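Local atomic coordinates of putative nitrate transport protein (Thermoplasma volcanium, PDB entry 3MST), a protein that is of unknown function but may bind or carry nitrate or another small solute. Residues N104-A109 with S231-E236; I142-S145 with K151-G154. All coordinates share one frame; numbering follows the deposited sequence. Where two conformers were deposited one is given.

Interaction 1 (N104-A109 with S231-E236)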
loop_
_atom_site.group_PDB
_atom_site.type_symbol
_atom_site.label_atom_id
_atom_site.label_comp_id
_atom_site.label_asym_id
_atom_site.label_seq_id
_atom_site.Cartn_x
_atom_site.Cartn_y
_atom_site.Cartn_z
ATOM N N ASN A 104 9.875 -3.568 -2.693
ATOM C CA ASN A 104 10.378 -3.569 -1.326
ATOM C C ASN A 104 11.530 -4.561 -1.146
ATOM O O ASN A 104 12.529 -4.290 -0.470
ATOM C CB ASN A 104 9.259 -3.828 -0.284
ATOM C CG ASN A 104 8.411 -2.639 -0.051
ATOM O OD1 ASN A 104 8.882 -1.510 -0.173
ATOM N ND2 ASN A 104 7.163 -2.876 0.407
ATOM N N ALA A 105 11.364 -5.758 -1.711
ATOM C CA ALA A 105 12.416 -6.782 -1.614
ATOM C C ALA A 105 13.709 -6.297 -2.248
ATOM O O ALA A 105 14.799 -6.532 -1.737
ATOM C CB ALA A 105 11.980 -8.107 -2.259
ATOM N N ARG A 106 13.589 -5.661 -3.406
ATOM C CA ARG A 106 14.777 -5.104 -4.094
ATOM C C ARG A 106 15.443 -3.997 -3.310
ATOM O O ARG A 106 16.679 -3.910 -3.295
ATOM C CB ARG A 106 14.423 -4.622 -5.490
ATOM C CG ARG A 106 14.106 -5.781 -6.451
ATOM C CD ARG A 106 13.638 -5.321 -7.810
ATOM N NE ARG A 106 14.653 -4.407 -8.400
ATOM C CZ ARG A 106 14.458 -3.471 -9.347
ATOM N NH1 ARG A 106 13.281 -3.262 -9.929
ATOM N NH2 ARG A 106 15.485 -2.695 -9.709
ATOM N N ILE A 107 14.682 -3.181 -2.603
ATOM C CA ILE A 107 15.272 -2.150 -1.744
ATOM C C ILE A 107 16.005 -2.804 -0.579
ATOM O O ILE A 107 17.167 -2.512 -0.296
ATOM C CB ILE A 107 14.182 -1.165 -1.215
ATOM C CG1 ILE A 107 13.677 -0.352 -2.410
ATOM C CG2 ILE A 107 14.701 -0.355 0.019
ATOM C CD1 ILE A 107 12.510 0.425 -2.146
ATOM N N LEU A 108 15.364 -3.790 0.043
ATOM C CA LEU A 108 15.904 -4.457 1.188
ATOM C C LEU A 108 17.144 -5.271 0.826
ATOM O O LEU A 108 18.090 -5.411 1.658
ATOM C CB LEU A 108 14.866 -5.372 1.820
ATOM C CG LEU A 108 15.278 -6.101 3.096
ATOM C CD1 LEU A 108 15.793 -5.205 4.233
ATOM C CD2 LEU A 108 14.103 -6.970 3.608
ATOM N N ALA A 109 17.129 -5.843 -0.373
ATOM C CA ALA A 109 18.226 -6.695 -0.834
ATOM C C ALA A 109 19.563 -5.966 -0.840
ATOM O O ALA A 109 20.613 -6.589 -0.680
ATOM C CB ALA A 109 17.926 -7.249 -2.189
ATOM N N SER A 231 12.479 5.561 -6.220
ATOM C CA SER A 231 13.104 5.744 -7.524
ATOM C C SER A 231 14.318 4.846 -7.738
ATOM O O SER A 231 14.727 4.650 -8.887
ATOM C CB SER A 231 13.505 7.199 -7.752
ATOM O OG SER A 231 12.375 8.014 -7.896
ATOM N N ARG A 232 14.880 4.298 -6.658
ATOM C CA ARG A 232 15.972 3.318 -6.804
ATOM C C ARG A 232 15.551 2.155 -7.670
ATOM O O ARG A 232 16.373 1.560 -8.377
ATOM C CB ARG A 232 16.444 2.761 -5.458
ATOM C CG ARG A 232 17.078 3.737 -4.543
ATOM C CD ARG A 232 17.400 3.105 -3.237
ATOM N NE ARG A 232 18.034 4.048 -2.354
ATOM C CZ ARG A 232 18.441 3.781 -1.117
ATOM N NH1 ARG A 232 18.349 2.564 -0.602
ATOM N NH2 ARG A 232 18.987 4.754 -0.402
ATOM N N VAL A 233 14.275 1.818 -7.623
ATOM C CA VAL A 233 13.730 0.648 -8.316
ATOM C C VAL A 233 12.639 0.959 -9.385
ATOM O O VAL A 233 12.376 0.094 -10.214
ATOM C CB VAL A 233 13.237 -0.427 -7.315
ATOM C CG1 VAL A 233 14.413 -0.908 -6.484
ATOM C CG2 VAL A 233 12.102 0.112 -6.424
ATOM N N VAL A 234 12.053 2.175 -9.357
ATOM C CA VAL A 234 11.098 2.689 -10.332
ATOM C C VAL A 234 11.606 4.103 -10.748
ATOM O O VAL A 234 11.194 5.126 -10.216
ATOM C CB VAL A 234 9.673 2.788 -9.747
ATOM C CG1 VAL A 234 8.723 3.324 -10.818
ATOM C CG2 VAL A 234 9.214 1.396 -9.307
ATOM N N PRO A 235 12.565 4.157 -11.681
ATOM C CA PRO A 235 13.227 5.431 -11.957
ATOM C C PRO A 235 12.294 6.546 -12.438
ATOM O O PRO A 235 12.562 7.742 -12.150
ATOM C CB PRO A 235 14.261 5.056 -13.026
ATOM C CG PRO A 235 14.502 3.639 -12.892
ATOM C CD PRO A 235 13.284 3.015 -12.276
ATOM N N GLU A 236 11.226 6.142 -13.133
ATOM C CA GLU A 236 10.183 7.043 -13.619
ATOM C C GLU A 236 9.539 7.893 -12.507
ATOM O O GLU A 236 8.919 8.927 -12.783
ATOM C CB GLU A 236 9.103 6.219 -14.357
ATOM C CG GLU A 236 9.615 5.385 -15.547
ATOM C CD GLU A 236 10.136 3.988 -15.162
ATOM O OE1 GLU A 236 10.331 3.654 -13.964
ATOM O OE2 GLU A 236 10.357 3.200 -16.098
HETATM O O HOH W 1 14.756 -1.036 -11.941
HETATM O O HOH W 2 17.974 -0.046 -1.706
#
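The contact joins the two α/β lobes of the chain: helix 100-112, which flanks the sheet containing strands 91-94 and 115-118, meets the loop that follows helix 220-230, where the lobes touch. Val233 is the main point of touch, its CA 7.2 Å from that of Arg106. Its CG1 sits over the centre of one face of the Arg106 guanidinium, 3.7 Å above the plane, and lies 3.8 Å from Arg106 CB as well. The arginine chain is extended at chi2 and bends at chi3 (56°), which folds the flat group over the valine methyl. The two side chains run antiparallel as they pass. Ile107 reaches the same methyl with CG1, 4.2 Å from Val233 CG1, its side chain set roughly perpendicular to the valine's; Met150 of helix 146-152 also packs on Ile107. Two waters bridge the segments. One water lies in the plane of the Arg106 guanidinium, at its edge, accepts from NH2 and donates to the carbonyl O of Val233. Arg232, extended beyond CG, reaches toward the helix, and its NH1 also bonds Tyr111 OH. A second water, in the plane of the Arg232 guanidinium, accepts from Arg232 NH1 at 2.9 Å and donates to the carbonyl O of Ile107 at 3.0 Å.

Interaction 2 (I142-S145 with K151-G154)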
loop_
_atom_site.group_PDB
_atom_site.type_symbol
_atom_site.label_atom_id
_atom_site.label_comp_id
_atom_site.label_asym_id
_atom_site.label_seq_id
_atom_site.Cartn_x
_atom_site.Cartn_y
_atom_site.Cartn_z
ATOM N N ILE A 142 2.517 -14.231 8.755
ATOM C CA ILE A 142 3.017 -13.246 9.686
ATOM C C ILE A 142 4.459 -13.533 9.979
ATOM O O ILE A 142 4.919 -14.669 10.133
ATOM C CB ILE A 142 2.226 -13.210 10.980
ATOM C CG1 ILE A 142 0.796 -12.820 10.651
ATOM C CG2 ILE A 142 2.833 -12.196 11.958
ATOM C CD1 ILE A 142 0.718 -11.730 9.600
ATOM N N GLY A 143 5.213 -12.470 10.009
ATOM C CA GLY A 143 6.626 -12.607 10.365
ATOM C C GLY A 143 7.114 -11.287 10.939
ATOM O O GLY A 143 6.331 -10.559 11.564
ATOM N N LYS A 144 8.362 -10.936 10.682
ATOM C CA LYS A 144 8.926 -9.685 11.222
ATOM C C LYS A 144 8.345 -8.558 10.399
ATOM O O LYS A 144 8.364 -8.615 9.176
ATOM C CB LYS A 144 10.456 -9.653 11.118
ATOM C CG LYS A 144 11.088 -8.333 11.504
ATOM C CD LYS A 144 12.647 -8.343 11.443
ATOM C CE LYS A 144 13.248 -7.003 11.953
ATOM N NZ LYS A 144 14.485 -7.170 12.715
ATOM N N SER A 145 7.872 -7.501 11.060
ATOM C CA SER A 145 7.296 -6.353 10.345
ATOM C C SER A 145 8.295 -5.700 9.409
ATOM O O SER A 145 9.398 -5.321 9.836
ATOM C CB SER A 145 6.816 -5.327 11.382
ATOM O OG SER A 145 6.659 -4.045 10.826
ATOM N N LYS A 151 12.458 0.947 9.745
ATOM C CA LYS A 151 12.841 1.834 10.870
ATOM C C LYS A 151 14.268 1.574 11.312
ATOM O O LYS A 151 15.046 2.542 11.529
ATOM C CB LYS A 151 11.890 1.684 12.030
ATOM C CG LYS A 151 10.525 2.241 11.791
ATOM C CD LYS A 151 9.636 2.053 13.046
ATOM C CE LYS A 151 8.241 2.611 12.889
ATOM N NZ LYS A 151 7.467 2.546 14.148
ATOM N N GLU A 152 14.634 0.297 11.464
ATOM C CA GLU A 152 16.012 -0.087 11.781
ATOM C C GLU A 152 17.018 0.546 10.798
ATOM O O GLU A 152 18.112 0.953 11.189
ATOM C CB GLU A 152 16.240 -1.607 11.842
ATOM C CG GLU A 152 15.439 -2.348 12.931
ATOM C CD GLU A 152 15.453 -3.891 12.740
ATOM O OE1 GLU A 152 15.989 -4.370 11.731
ATOM O OE2 GLU A 152 14.901 -4.629 13.595
ATOM N N LEU A 153 16.654 0.608 9.525
ATOM C CA LEU A 153 17.507 1.130 8.471
ATOM C C LEU A 153 17.409 2.658 8.272
ATOM O O LEU A 153 18.140 3.196 7.433
ATOM C CB LEU A 153 17.183 0.415 7.160
ATOM C CG LEU A 153 17.512 -1.092 7.092
ATOM C CD1 LEU A 153 16.826 -1.708 5.890
ATOM C CD2 LEU A 153 19.020 -1.386 7.086
ATOM N N GLY A 154 16.517 3.327 9.011
ATOM C CA GLY A 154 16.258 4.774 8.844
ATOM C C GLY A 154 15.501 5.151 7.565
ATOM O O GLY A 154 15.704 6.267 6.996
#
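Lys144 and Glu152 meet in a salt bridge, the one direct side-chain contact between residues 142-145 and 151-154. The two chains approach from opposite directions, and Lys144 NZ donates to the syn lone pair of Glu152 OE2 at 2.7 Å. The ammonium is not shared evenly, for Glu152 OE1 is 3.3 Å from Lys144 NZ. Lys144 CG stands anti to the backbone N (chi1 173°) and the chain stays extended until chi4, where a turn to 143° swings NZ onto the carboxylate. Glu152 is extended beyond CG, and its OE1 forms a second salt bridge with Arg149, one turn earlier on the helix, so the carboxylate lies between two cations and would probably be kept ionised. An alanine in place of Lys144 is likely to leave OE2 without its charged mate and the carboxylate freer to turn.

Backbone and capping bonds fix the ends of the connection. Lys144 pairs with Ile83 of the neighbouring strand 81-85, anchoring the lysine at the sheet margin. Ser145 is the N-cap of helix 146-152: its OG takes the N-H of Asn148 and also bonds Asp79. At the other end Gly154 N bonds Lys151 O at 3.0 Å, and its positive phi (72°) closes a Schellman motif. The whole is a short strand running straight into a helix capped at both ends, with a salt bridge on the surface tying the edge strand to the helix's last turn.

In the fold
Both contacts involve the lobe built on the five-stranded sheet, but at different levels. Interaction 1 joins that lobe to the other across 122 residues of chain and is partly buried: a methyl against a guanidinium face, some aliphatic packing and two water bridges. Interaction 2 is local and lies on the surface, where a single charged pair links residues eight apart in sequence and buries only 77 Å², against 233 Å² for interaction 1. Their centres are 16 Å apart, yet they touch: Leu108 CD1 of helix 100-112 packs 4.0 Å from Leu153 CD1 of residues 151-154. This leucine pair joins the helix of interaction 1 to the second segment of interaction 2.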